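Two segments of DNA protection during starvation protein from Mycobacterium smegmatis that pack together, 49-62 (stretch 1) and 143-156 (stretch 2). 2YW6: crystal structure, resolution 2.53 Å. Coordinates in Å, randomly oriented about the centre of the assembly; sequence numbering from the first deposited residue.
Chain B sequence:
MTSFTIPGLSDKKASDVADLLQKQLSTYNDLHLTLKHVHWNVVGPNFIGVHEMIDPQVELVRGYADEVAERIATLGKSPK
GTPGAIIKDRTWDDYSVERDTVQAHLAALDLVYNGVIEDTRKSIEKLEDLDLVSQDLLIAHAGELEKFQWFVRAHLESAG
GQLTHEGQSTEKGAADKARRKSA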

# COMPACT_ATOMS: atom_id res chain seq x y z
N GLY B 49 -10.06 -2.34 -25.16
CA GLY B 49 -8.91 -1.46 -25.29
C GLY B 49 -9.33 -0.01 -25.24
O GLY B 49 -8.61 0.84 -24.70
N VAL B 50 -10.50 0.28 -25.79
CA VAL B 50 -11.03 1.64 -25.79
C VAL B 50 -11.40 2.05 -24.36
O VAL B 50 -11.15 3.18 -23.95
N HIS B 51 -12.01 1.13 -23.62
CA HIS B 51 -12.38 1.38 -22.22
C HIS B 51 -11.09 1.70 -21.47
O HIS B 51 -10.97 2.72 -20.79
N GLU B 52 -10.13 0.79 -21.61
CA GLU B 52 -8.82 0.91 -20.99
C GLU B 52 -8.19 2.26 -21.25
O GLU B 52 -7.62 2.88 -20.36
N MET B 53 -8.28 2.72 -22.49
CA MET B 53 -7.70 3.99 -22.89
C MET B 53 -8.45 5.21 -22.36
O MET B 53 -7.84 6.20 -21.93
N ILE B 54 -9.78 5.14 -22.37
CA ILE B 54 -10.63 6.24 -21.90
C ILE B 54 -10.58 6.51 -20.40
O ILE B 54 -10.47 7.66 -19.97
N ASP B 55 -10.69 5.44 -19.61
CA ASP B 55 -10.69 5.57 -18.15
C ASP B 55 -9.67 6.58 -17.58
O ASP B 55 -10.04 7.54 -16.90
N PRO B 56 -8.37 6.37 -17.85
CA PRO B 56 -7.39 7.31 -17.32
C PRO B 56 -7.59 8.74 -17.84
O PRO B 56 -7.41 9.70 -17.09
N GLN B 57 -7.99 8.88 -19.11
CA GLN B 57 -8.21 10.22 -19.68
C GLN B 57 -9.36 10.93 -18.96
O GLN B 57 -9.30 12.15 -18.73
N VAL B 58 -10.40 10.17 -18.61
CA VAL B 58 -11.56 10.73 -17.91
C VAL B 58 -11.12 11.30 -16.56
O VAL B 58 -11.65 12.32 -16.12
N GLU B 59 -10.17 10.65 -15.90
CA GLU B 59 -9.73 11.13 -14.61
C GLU B 59 -8.83 12.34 -14.77
O GLU B 59 -8.93 13.31 -14.02
N LEU B 60 -7.96 12.28 -15.77
CA LEU B 60 -7.04 13.37 -16.05
C LEU B 60 -7.85 14.64 -16.35
O LEU B 60 -7.66 15.69 -15.72
N VAL B 61 -8.78 14.54 -17.30
CA VAL B 61 -9.61 15.68 -17.70
C VAL B 61 -10.46 16.22 -16.54
O VAL B 61 -10.62 17.44 -16.39
N ARG B 62 -11.03 15.33 -15.73
CA ARG B 62 -11.84 15.73 -14.58
C ARG B 62 -10.97 16.54 -13.62
O ARG B 62 -11.41 17.54 -13.03
N GLY B 143 -0.08 18.53 -23.22
CA GLY B 143 0.73 17.34 -23.41
C GLY B 143 -0.10 16.07 -23.39
O GLY B 143 0.05 15.20 -24.26
N GLU B 144 -0.97 15.94 -22.39
CA GLU B 144 -1.82 14.77 -22.27
C GLU B 144 -2.94 14.78 -23.29
O GLU B 144 -3.24 13.76 -23.90
N LEU B 145 -3.57 15.94 -23.50
CA LEU B 145 -4.63 16.06 -24.50
C LEU B 145 -4.15 15.60 -25.86
O LEU B 145 -4.85 14.88 -26.57
N GLU B 146 -2.94 16.01 -26.24
CA GLU B 146 -2.39 15.62 -27.53
C GLU B 146 -1.94 14.17 -27.59
O GLU B 146 -2.11 13.51 -28.61
N LYS B 147 -1.37 13.68 -26.50
CA LYS B 147 -0.95 12.29 -26.46
C LYS B 147 -2.19 11.41 -26.62
O LYS B 147 -2.18 10.44 -27.37
N PHE B 148 -3.25 11.74 -25.90
CA PHE B 148 -4.47 10.96 -25.98
C PHE B 148 -5.03 10.88 -27.40
O PHE B 148 -5.46 9.80 -27.84
N GLN B 149 -5.04 12.01 -28.10
CA GLN B 149 -5.55 12.07 -29.47
C GLN B 149 -4.75 11.12 -30.33
O GLN B 149 -5.28 10.48 -31.23
N TRP B 150 -3.46 11.02 -30.05
CA TRP B 150 -2.63 10.12 -30.82
C TRP B 150 -3.04 8.66 -30.60
O TRP B 150 -3.08 7.88 -31.56
N PHE B 151 -3.34 8.29 -29.36
CA PHE B 151 -3.75 6.91 -29.10
C PHE B 151 -5.03 6.65 -29.88
O PHE B 151 -5.23 5.56 -30.41
N VAL B 152 -5.88 7.66 -29.95
CA VAL B 152 -7.14 7.55 -30.68
C VAL B 152 -6.83 7.34 -32.16
O VAL B 152 -7.32 6.38 -32.77
N ARG B 153 -6.02 8.22 -32.73
CA ARG B 153 -5.64 8.14 -34.14
C ARG B 153 -4.97 6.81 -34.47
O ARG B 153 -5.18 6.25 -35.56
N ALA B 154 -4.16 6.32 -33.53
CA ALA B 154 -3.44 5.06 -33.69
C ALA B 154 -4.38 3.88 -33.95
O ALA B 154 -3.99 2.92 -34.59
N HIS B 155 -5.61 3.95 -33.45
CA HIS B 155 -6.57 2.87 -33.68
C HIS B 155 -7.09 2.90 -35.12
O HIS B 155 -7.38 1.86 -35.71
N LEU B 156 -7.24 4.11 -35.65
CA LEU B 156 -7.76 4.28 -37.00
C LEU B 156 -6.68 4.10 -38.07
O LEU B 156 -6.86 4.50 -39.21

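Two helices that run nearly antiparallel can be held together by very few side chains, provided each fills the space left by its neighbours. The pairing of residues 49-62 with residues 143-156 in this DNA protection during starvation protein illustrates the principle well. The helix axes cross at -159° and come no closer than 11.1 Å, a separation wide enough to admit bulky side chains, and the contact buries 510 Å² in total. Three residues, Met53, Phe148 and Gln57, account for more than half of that area.

Met53 acts as the knob of a knob-into-hole arrangement. Its CA-to-CB bond points toward the opposing helix, and chi1 and chi2 are both t, so the chain extends straight before chi3 turns to p at the methyl group. This delivers the thioether into a hole formed by Phe148, Phe151, Val152 and His155. SD of Met53 lies 3.5 Å from CB of Phe151, while CE of Met53 reaches CG2 of Val152 at 3.8 Å. The Met53 sulfur also approaches two rings obliquely, those of Phe148 and His155. Nearer the backbone, CG of Met53 meets CE1 of Phe148 at 3.7 Å.

Phe148 is the reciprocal residue, reaching across from the second helix with chi1 t and chi2 at 79°. Its ring uses face and edge differently. The edge abuts the backbone of the first helix, with CE1 of Phe148 3.4 Å from O of Met53 and 4.3 Å from CA of Ile54. One face is covered by Gln57, whose CG stands 3.5 Å above the Phe148 ring centroid and only 12° off the ring normal, the geometry of a CH-pi contact. The side chain of Ile54 adds a looser contact, CG1 to CZ of Phe148 at 4.4 Å, although its CA-to-CB bond points away.

Gln57 shows how a polar residue can serve an apolar interface. With chi1 t and chi2 p, CG of Gln57 lies over the phenyl ring of Phe148; CB of Gln57, placed by the backbone, is 3.3 Å from CE1 of Phe148. The amide extends beyond the ring, where NE2 of Gln57 lies 3.7 Å from CD1 of Leu145; that nitrogen is hydrogen-bonded elsewhere in the structure. No hydrogen bond crosses between the two stretches, so shape and apolar contact carry this pairing.

The flanks complete the packing. Leu145 begins with its CA-to-CB bond directed away, yet its end comes nearer, and CD1 also touches CG2 of Val61 at 4.4 Å. Separately, CD2 of Leu60 rests 3.7 Å from CG of Glu144, a contact made by the aliphatic part of the acid. At the other end, the CA-to-CB bond of His155 points toward the first helix, and chi1 is m; the residue is anchored within its own segment by a hydrogen bond from ND1 to O of Phe151 (2.9 Å). The imidazole lies beside the sulfur, with CE1 of His155 3.7 Å from SD of Met53.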

# COMPACT_ATOMS: atom_id res chain seq x y z
CB VAL B 50 -12.25 1.75 -26.72
CG1 VAL B 50 -12.74 3.19 -26.78
CG2 VAL B 50 -11.88 1.26 -28.11
CB HIS B 51 -13.01 0.12 -21.61
CG HIS B 51 -14.48 -0.02 -21.87
ND1 HIS B 51 -15.08 0.40 -23.04
CD2 HIS B 51 -15.46 -0.55 -21.11
CE1 HIS B 51 -16.37 0.13 -22.99
NE2 HIS B 51 -16.63 -0.44 -21.83
CB GLU B 52 -7.88 -0.16 -21.55
CG GLU B 52 -7.21 -1.00 -20.49
CD GLU B 52 -7.94 -2.29 -20.26
OE1 GLU B 52 -7.84 -3.19 -21.12
OE2 GLU B 52 -8.64 -2.39 -19.23
CB MET B 53 -7.60 4.03 -24.42
CG MET B 53 -7.04 5.31 -24.99
SD MET B 53 -7.08 5.29 -26.79
CE MET B 53 -8.75 5.79 -27.13
CB ILE B 54 -12.10 6.00 -22.29
CG1 ILE B 54 -12.27 6.21 -23.79
CG2 ILE B 54 -13.02 6.96 -21.54
CD1 ILE B 54 -13.58 5.63 -24.27
CB ASP B 55 -10.49 4.19 -17.51
CG ASP B 55 -11.75 3.34 -17.58
OD1 ASP B 55 -11.65 2.11 -17.37
OD2 ASP B 55 -12.83 3.90 -17.84
CB PRO B 56 -6.05 6.69 -17.72
CG PRO B 56 -6.39 5.92 -18.96
CD PRO B 56 -7.71 5.28 -18.59
CB GLN B 57 -8.51 10.13 -21.18
CG GLN B 57 -8.68 11.49 -21.87
CD GLN B 57 -7.35 12.23 -22.04
OE1 GLN B 57 -6.34 11.88 -21.44
NE2 GLN B 57 -7.36 13.27 -22.86
CB VAL B 58 -12.67 9.65 -17.63
CG1 VAL B 58 -13.67 10.17 -16.59
CG2 VAL B 58 -13.44 9.32 -18.93
CB GLU B 59 -8.99 10.05 -13.83
CG GLU B 59 -8.47 10.55 -12.49
CD GLU B 59 -8.04 9.43 -11.57
OE1 GLU B 59 -7.21 8.60 -12.00
OE2 GLU B 59 -8.54 9.38 -10.43
CB LEU B 60 -6.15 12.98 -17.23
CG LEU B 60 -4.67 13.38 -17.28
CD1 LEU B 60 -4.05 13.33 -15.90
CD2 LEU B 60 -3.93 12.43 -18.22
CB VAL B 61 -10.50 15.29 -18.92
CG1 VAL B 61 -11.53 16.38 -19.23
CG2 VAL B 61 -9.59 15.01 -20.15
CB ARG B 62 -12.36 14.49 -13.85
CG ARG B 62 -13.67 13.96 -14.40
CD ARG B 62 -14.01 12.59 -13.80
NE ARG B 62 -15.34 12.14 -14.24
CZ ARG B 62 -15.86 10.94 -13.97
NH1 ARG B 62 -15.17 10.07 -13.26
NH2 ARG B 62 -17.07 10.61 -14.42
CB GLU B 144 -2.37 14.68 -20.85
CG GLU B 144 -1.29 14.44 -19.81
CD GLU B 144 -0.63 13.07 -19.97
OE1 GLU B 144 0.39 12.81 -19.32
OE2 GLU B 144 -1.16 12.25 -20.75
CB LEU B 145 -5.10 17.51 -24.63
CG LEU B 145 -6.23 18.03 -23.74
CD1 LEU B 145 -6.69 16.93 -22.77
CD2 LEU B 145 -5.76 19.28 -23.00
CB GLU B 146 -1.23 16.55 -27.88
CG GLU B 146 -1.69 17.87 -28.43
CD GLU B 146 -0.60 18.90 -28.46
OE1 GLU B 146 0.57 18.52 -28.68
OE2 GLU B 146 -0.92 20.10 -28.27
CB LYS B 147 -0.25 11.95 -25.13
CG LYS B 147 0.14 10.48 -25.05
CD LYS B 147 0.17 9.95 -23.63
CE LYS B 147 1.49 10.26 -22.95
NZ LYS B 147 1.68 9.44 -21.72
CB PHE B 148 -5.55 11.55 -25.06
CG PHE B 148 -6.78 10.70 -24.98
CD1 PHE B 148 -6.81 9.57 -24.17
CD2 PHE B 148 -7.90 11.01 -25.75
CE1 PHE B 148 -7.94 8.76 -24.12
CE2 PHE B 148 -9.03 10.21 -25.71
CZ PHE B 148 -9.06 9.08 -24.90
CB GLN B 149 -5.44 13.48 -30.05
CG GLN B 149 -6.25 13.68 -31.32
CD GLN B 149 -5.84 14.91 -32.12
OE1 GLN B 149 -6.65 15.48 -32.86
NE2 GLN B 149 -4.59 15.31 -31.98
CB TRP B 150 -1.15 10.28 -30.48
CG TRP B 150 -0.35 9.23 -31.16
CD1 TRP B 150 -0.32 8.97 -32.49
CD2 TRP B 150 0.46 8.24 -30.52
NE1 TRP B 150 0.45 7.86 -32.73
CE2 TRP B 150 0.94 7.39 -31.54
CE3 TRP B 150 0.81 7.97 -29.20
CZ2 TRP B 150 1.76 6.29 -31.27
CZ3 TRP B 150 1.64 6.87 -28.93
CH2 TRP B 150 2.10 6.05 -29.96
CB PHE B 151 -4.00 6.66 -27.61
CG PHE B 151 -2.75 6.59 -26.79
CD1 PHE B 151 -1.53 6.27 -27.38
CD2 PHE B 151 -2.79 6.82 -25.42
CE1 PHE B 151 -0.37 6.18 -26.61
CE2 PHE B 151 -1.63 6.73 -24.65
CZ PHE B 151 -0.41 6.42 -25.25
CB VAL B 152 -8.01 8.83 -30.50
CG1 VAL B 152 -9.29 8.72 -31.30
CG2 VAL B 152 -8.34 9.05 -29.01
CB ARG B 153 -4.70 9.29 -34.51
CG ARG B 153 -5.34 10.64 -34.32
CD ARG B 153 -4.36 11.78 -34.53
NE ARG B 153 -5.08 13.01 -34.83
CZ ARG B 153 -4.51 14.19 -35.05
NH1 ARG B 153 -3.19 14.30 -34.98
NH2 ARG B 153 -5.26 15.25 -35.35
CB ALA B 154 -2.58 4.77 -32.46
CB HIS B 155 -7.80 2.99 -32.79
CG HIS B 155 -7.62 2.49 -31.40
ND1 HIS B 155 -7.06 3.26 -30.40
CD2 HIS B 155 -8.00 1.33 -30.81
CE1 HIS B 155 -7.10 2.59 -29.26
NE2 HIS B 155 -7.66 1.42 -29.49
CB LEU B 156 -8.39 5.67 -37.12
CG LEU B 156 -9.43 6.06 -36.06
CD1 LEU B 156 -9.83 7.52 -36.23
CD2 LEU B 156 -10.64 5.17 -36.18